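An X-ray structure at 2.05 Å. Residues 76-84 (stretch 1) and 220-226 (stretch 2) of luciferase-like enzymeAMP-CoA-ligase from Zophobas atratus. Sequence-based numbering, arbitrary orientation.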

ATOM      1  N   CYS A  76      -7.384  -1.850 -13.177  1.00 29.26           N
ATOM      2  CA  CYS A  76      -8.588  -1.213 -12.634  1.00 29.33           C
ATOM      3  C   CYS A  76      -9.579  -2.262 -12.131  1.00 29.88           C
ATOM      4  O   CYS A  76     -10.419  -2.768 -12.888  1.00 29.81           O
ATOM      5  CB  CYS A  76      -9.248  -0.317 -13.672  1.00 29.96           C
ATOM      6  SG  CYS A  76     -10.528   0.726 -12.943  1.00 30.59           S
ATOM      7  N   SER A  77      -9.478  -2.587 -10.846  1.00 29.22           N
ATOM      8  CA  SER A  77     -10.299  -3.634 -10.268  1.00 30.28           C
ATOM      9  C   SER A  77     -10.375  -3.504  -8.753  1.00 31.23           C
ATOM     10  O   SER A  77      -9.416  -3.073  -8.111  1.00 32.03           O
ATOM     11  CB  SER A  77      -9.727  -5.006 -10.637  1.00 30.12           C
ATOM     12  OG  SER A  77     -10.424  -6.065  -9.999  1.00 30.79           O
ATOM     13  N   THR A  78     -11.530  -3.863  -8.195  1.00 31.63           N
ATOM     14  CA  THR A  78     -11.649  -4.123  -6.776  1.00 31.87           C
ATOM     15  C   THR A  78     -10.832  -5.372  -6.434  1.00 30.89           C
ATOM     16  O   THR A  78     -10.298  -6.049  -7.319  1.00 30.40           O
ATOM     17  CB  THR A  78     -13.119  -4.339  -6.363  1.00 33.48           C
ATOM     18  OG1 THR A  78     -13.741  -5.269  -7.256  1.00 34.30           O
ATOM     19  CG2 THR A  78     -13.891  -3.033  -6.388  1.00 34.94           C
ATOM     20  N   ASN A  79     -10.718  -5.666  -5.149  1.00 31.31           N
ATOM     21  CA  ASN A  79      -9.944  -6.819  -4.702  1.00 31.38           C
ATOM     22  C   ASN A  79     -10.676  -8.134  -4.978  1.00 31.80           C
ATOM     23  O   ASN A  79     -11.890  -8.250  -4.766  1.00 32.14           O
ATOM     24  CB  ASN A  79      -9.606  -6.693  -3.212  1.00 31.91           C
ATOM     25  CG  ASN A  79      -8.598  -5.589  -2.931  1.00 31.65           C
ATOM     26  OD1 ASN A  79      -7.609  -5.431  -3.645  1.00 31.49           O
ATOM     27  ND2 ASN A  79      -8.827  -4.840  -1.869  1.00 32.43           N
ATOM     28  N   SER A  80      -9.927  -9.109  -5.480  1.00 31.59           N
ATOM     29  CA  SER A  80     -10.448 -10.449  -5.764  1.00 32.57           C
ATOM     30  C   SER A  80      -9.278 -11.415  -5.671  1.00 32.33           C
ATOM     31  O   SER A  80      -8.151 -10.993  -5.451  1.00 31.63           O
ATOM     32  CB  SER A  80     -11.064 -10.511  -7.162  1.00 32.85           C
ATOM     33  OG  SER A  80     -10.047 -10.473  -8.158  1.00 32.80           O
ATOM     34  N   LEU A  81      -9.529 -12.707  -5.848  1.00 33.40           N
ATOM     35  CA  LEU A  81      -8.428 -13.669  -5.901  1.00 33.71           C
ATOM     36  C   LEU A  81      -7.602 -13.561  -7.188  1.00 33.04           C
ATOM     37  O   LEU A  81      -6.542 -14.181  -7.290  1.00 32.92           O
ATOM     38  CB  LEU A  81      -8.942 -15.100  -5.727  1.00 35.20           C
ATOM     39  CG  LEU A  81      -9.495 -15.469  -4.348  1.00 36.18           C
ATOM     40  CD1 LEU A  81      -9.977 -16.903  -4.402  1.00 38.30           C
ATOM     41  CD2 LEU A  81      -8.465 -15.306  -3.241  1.00 35.77           C
ATOM     42  N   ASP A  82      -8.065 -12.775  -8.164  1.00 33.07           N
ATOM     43  CA  ASP A  82      -7.345 -12.643  -9.432  1.00 32.33           C
ATOM     44  C   ASP A  82      -6.652 -11.295  -9.655  1.00 31.82           C
ATOM     45  O   ASP A  82      -5.713 -11.223 -10.454  1.00 31.12           O
ATOM     46  CB  ASP A  82      -8.292 -12.909 -10.601  1.00 32.71           C
ATOM     47  CG  ASP A  82      -8.846 -14.328 -10.602  1.00 33.14           C
ATOM     48  OD1 ASP A  82      -8.256 -15.225  -9.970  1.00 33.19           O
ATOM     49  OD2 ASP A  82      -9.886 -14.545 -11.233  1.00 34.11           O
ATOM     50  N   ASN A  83      -7.092 -10.234  -8.974  1.00 30.99           N
ATOM     51  CA  ASN A  83      -6.658  -8.893  -9.364  1.00 30.22           C
ATOM     52  C   ASN A  83      -5.154  -8.641  -9.207  1.00 29.21           C
ATOM     53  O   ASN A  83      -4.579  -7.880  -9.985  1.00 28.41           O
ATOM     54  CB  ASN A  83      -7.470  -7.795  -8.665  1.00 30.31           C
ATOM     55  CG  ASN A  83      -7.048  -7.572  -7.236  1.00 30.33           C
ATOM     56  OD1 ASN A  83      -7.150  -8.468  -6.408  1.00 30.95           O
ATOM     57  ND2 ASN A  83      -6.599  -6.360  -6.927  1.00 30.83           N
ATOM     58  N   SER A  84      -4.522  -9.285  -8.230  1.00 28.78           N
ATOM     59  CA  SER A  84      -3.078  -9.132  -8.043  1.00 29.35           C
ATOM     60  C   SER A  84      -2.224 -10.091  -8.902  1.00 29.65           C
ATOM     61  O   SER A  84      -1.018  -9.888  -9.042  1.00 29.95           O
ATOM     62  CB  SER A  84      -2.705  -9.257  -6.555  1.00 29.40           C
ATOM     63  OG  SER A  84      -2.865 -10.583  -6.096  1.00 30.50           O
ATOM     64  N   LEU A 220      -6.620  -8.281   7.610  1.00 34.34           N
ATOM     65  CA  LEU A 220      -7.780  -7.920   6.793  1.00 34.12           C
ATOM     66  C   LEU A 220      -7.660  -6.466   6.353  1.00 33.22           C
ATOM     67  O   LEU A 220      -7.227  -5.609   7.127  1.00 33.18           O
ATOM     68  CB  LEU A 220      -9.081  -8.115   7.586  1.00 35.08           C
ATOM     69  CG  LEU A 220     -10.413  -7.658   6.970  1.00 35.22           C
ATOM     70  CD1 LEU A 220     -10.692  -8.345   5.642  1.00 34.72           C
ATOM     71  CD2 LEU A 220     -11.561  -7.921   7.935  1.00 36.69           C
ATOM     72  N   HIS A 221      -8.036  -6.184   5.109  1.00 32.52           N
ATOM     73  CA  HIS A 221      -8.177  -4.803   4.678  1.00 31.93           C
ATOM     74  C   HIS A 221      -9.258  -4.671   3.624  1.00 31.44           C
ATOM     75  O   HIS A 221      -9.704  -5.659   3.041  1.00 31.46           O
ATOM     76  CB  HIS A 221      -6.847  -4.268   4.158  1.00 31.47           C
ATOM     77  CG  HIS A 221      -6.477  -4.799   2.816  1.00 31.58           C
ATOM     78  ND1 HIS A 221      -6.532  -4.032   1.673  1.00 32.04           N
ATOM     79  CD2 HIS A 221      -6.079  -6.030   2.426  1.00 32.24           C
ATOM     80  CE1 HIS A 221      -6.169  -4.766   0.637  1.00 32.13           C
ATOM     81  NE2 HIS A 221      -5.893  -5.983   1.068  1.00 32.22           N
ATOM     82  N   PHE A 222      -9.672  -3.437   3.392  1.00 31.28           N
ATOM     83  CA  PHE A 222     -10.741  -3.131   2.448  1.00 31.56           C
ATOM     84  C   PHE A 222     -10.268  -2.282   1.279  1.00 30.57           C
ATOM     85  O   PHE A 222     -10.922  -2.262   0.240  1.00 31.65           O
ATOM     86  CB  PHE A 222     -11.872  -2.402   3.181  1.00 32.43           C
ATOM     87  CG  PHE A 222     -12.400  -3.162   4.368  1.00 33.93           C
ATOM     88  CD1 PHE A 222     -13.339  -4.167   4.202  1.00 34.65           C
ATOM     89  CD2 PHE A 222     -11.941  -2.890   5.643  1.00 35.00           C
ATOM     90  CE1 PHE A 222     -13.813  -4.885   5.285  1.00 35.33           C
ATOM     91  CE2 PHE A 222     -12.412  -3.605   6.734  1.00 36.08           C
ATOM     92  CZ  PHE A 222     -13.347  -4.605   6.552  1.00 36.40           C
ATOM     93  N   THR A 223      -9.159  -1.566   1.455  1.00 30.08           N
ATOM     94  CA  THR A 223      -8.643  -0.656   0.439  1.00 29.96           C
ATOM     95  C   THR A 223      -8.211  -1.410  -0.802  1.00 29.28           C
ATOM     96  O   THR A 223      -7.641  -2.491  -0.715  1.00 29.43           O
ATOM     97  CB  THR A 223      -7.406   0.133   0.935  1.00 30.52           C
ATOM     98  OG1 THR A 223      -6.505  -0.753   1.622  1.00 29.84           O
ATOM     99  CG2 THR A 223      -7.825   1.273   1.862  1.00 31.63           C
ATOM    100  N   THR A 224      -8.462  -0.806  -1.955  1.00 29.45           N
ATOM    101  CA  THR A 224      -8.041  -1.352  -3.239  1.00 29.08           C
ATOM    102  C   THR A 224      -6.563  -1.072  -3.453  1.00 29.01           C
ATOM    103  O   THR A 224      -5.948  -0.329  -2.677  1.00 28.47           O
ATOM    104  CB  THR A 224      -8.836  -0.720  -4.389  1.00 29.19           C
ATOM    105  OG1 THR A 224      -8.651   0.699  -4.370  1.00 28.63           O
ATOM    106  CG2 THR A 224     -10.322  -1.047  -4.256  1.00 30.19           C
ATOM    107  N   MET A 225      -6.005  -1.654  -4.515  1.00 29.86           N
ATOM    108  CA  MET A 225      -4.569  -1.549  -4.807  1.00 30.45           C
ATOM    109  C   MET A 225      -4.180  -0.184  -5.369  1.00 29.45           C
ATOM    110  O   MET A 225      -3.004   0.115  -5.537  1.00 29.65           O
ATOM    111  CB  MET A 225      -4.134  -2.669  -5.759  1.00 32.08           C
ATOM    112  CG  MET A 225      -4.262  -4.072  -5.174  1.00 33.92           C
ATOM    113  SD  MET A 225      -3.182  -4.344  -3.755  1.00 36.39           S
ATOM    114  CE  MET A 225      -3.889  -5.850  -3.083  1.00 37.70           C
ATOM    115  N   TYR A 226      -5.176   0.643  -5.665  1.00 29.47           N
ATOM    116  CA  TYR A 226      -4.964   2.057  -5.945  1.00 28.93           C
ATOM    117  C   TYR A 226      -4.212   2.748  -4.803  1.00 28.72           C
ATOM    118  O   TYR A 226      -3.358   3.600  -5.035  1.00 28.98           O
ATOM    119  CB  TYR A 226      -6.318   2.723  -6.126  1.00 29.35           C
ATOM    120  CG  TYR A 226      -6.290   4.220  -6.280  1.00 30.20           C
ATOM    121  CD1 TYR A 226      -5.857   4.807  -7.462  1.00 31.28           C
ATOM    122  CD2 TYR A 226      -6.730   5.054  -5.252  1.00 31.30           C
ATOM    123  CE1 TYR A 226      -5.843   6.185  -7.615  1.00 32.26           C
ATOM    124  CE2 TYR A 226      -6.736   6.434  -5.400  1.00 32.12           C
ATOM    125  CZ  TYR A 226      -6.289   6.993  -6.584  1.00 32.97           C
ATOM    126  OH  TYR A 226      -6.285   8.356  -6.747  1.00 33.79           O
TER
HETATM  127  O   HOH W   1      -7.770  -3.504  -5.858  1.00 31.54           O
HETATM  128  O   HOH W   2     -11.447  -4.750  -0.817  1.00 39.45           O

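This is a small, largely polar contact between two segments, mostly loop, far apart in sequence, organised around the side-chain amide of Asn79, which makes the one direct hydrogen bond across the stretches and two water-mediated links besides. The two stretches bury 264 Å² in total, and Asn79 has the largest share of any residue, 82 Å². Its CA-to-CB bond points toward the other stretch, and with chi1 in the m well (-70°) the amide reaches the backbone between Phe222 and Met225. There Asn79 ND2 donates to Thr223 O at 2.9 Å, with an N-H...acceptor angle of 155°, a short and nearly straight bond. The acceptor is a backbone carbonyl, so the side chain of Thr223 takes no part in this bond; its CA-to-CB bond points away from stretch 1.

The second hydrogen of the amide is used as well. Asn79 ND2 donates to water 2 at 2.8 Å, and water 2 in turn donates to Phe222 O at 2.8 Å. The direct separation of Asn79 ND2 and Phe222 O is 3.9 Å, so the water bridges a gap too wide for a hydrogen bond, and ND2 thereby serves two successive carbonyls. On the other side of the amide, Asn79 OD1 accepts from water 1 at 2.9 Å. Water 1 also donates to Ser77 O at 2.8 Å and accepts from Met225 N at 2.9 Å. It thus ties two acceptors of stretch 1 to a backbone donor of stretch 2, and the Asn79 amide is engaged through both its nitrogen and its oxygen.

Van der Waals contacts, most of them between a carbon and an amide atom, surround this polar centre. The CA atoms of Thr78 and Thr224 are 5.8 Å apart, the nearest such pair, and Thr224 lays its methyl CG2 4.2 Å from Thr78 CA, a loose van der Waals approach. Met225 starts out sideways, but the end of its side chain comes nearer: Met225 CE lies 3.8 Å from Asn79 OD1, while further back along the chain Met225 CG lies 3.7 Å from Asn83 ND2. The side chain therefore spans both asparagines, and Met225 has 50 Å² covered by stretch 1. His221 also begins sideways and ends closer, its CE1 3.7 Å from Asn79 ND2, which approaches the ring obliquely. Within stretch 2, His221 ND1 and Thr223 OG1 share a hydrogen bond of 3.3 Å in which either could be the donor, linking the ring to the residue whose carbonyl receives Asn79.

From Ser77 to Asn83 stretch 1 is loop, but local bonds brace it. Ser80 N donates to Asn83 OD1 at 3.0 Å with an angle of 169°, while Ser80 OG accepts from Asp82 N at 3.0 Å and, weakly, from Asn83 N at 3.1 Å. Side chain and backbone thus bind Ser80 and Asn83 together in both directions, closing a compact turn that follows Asn79.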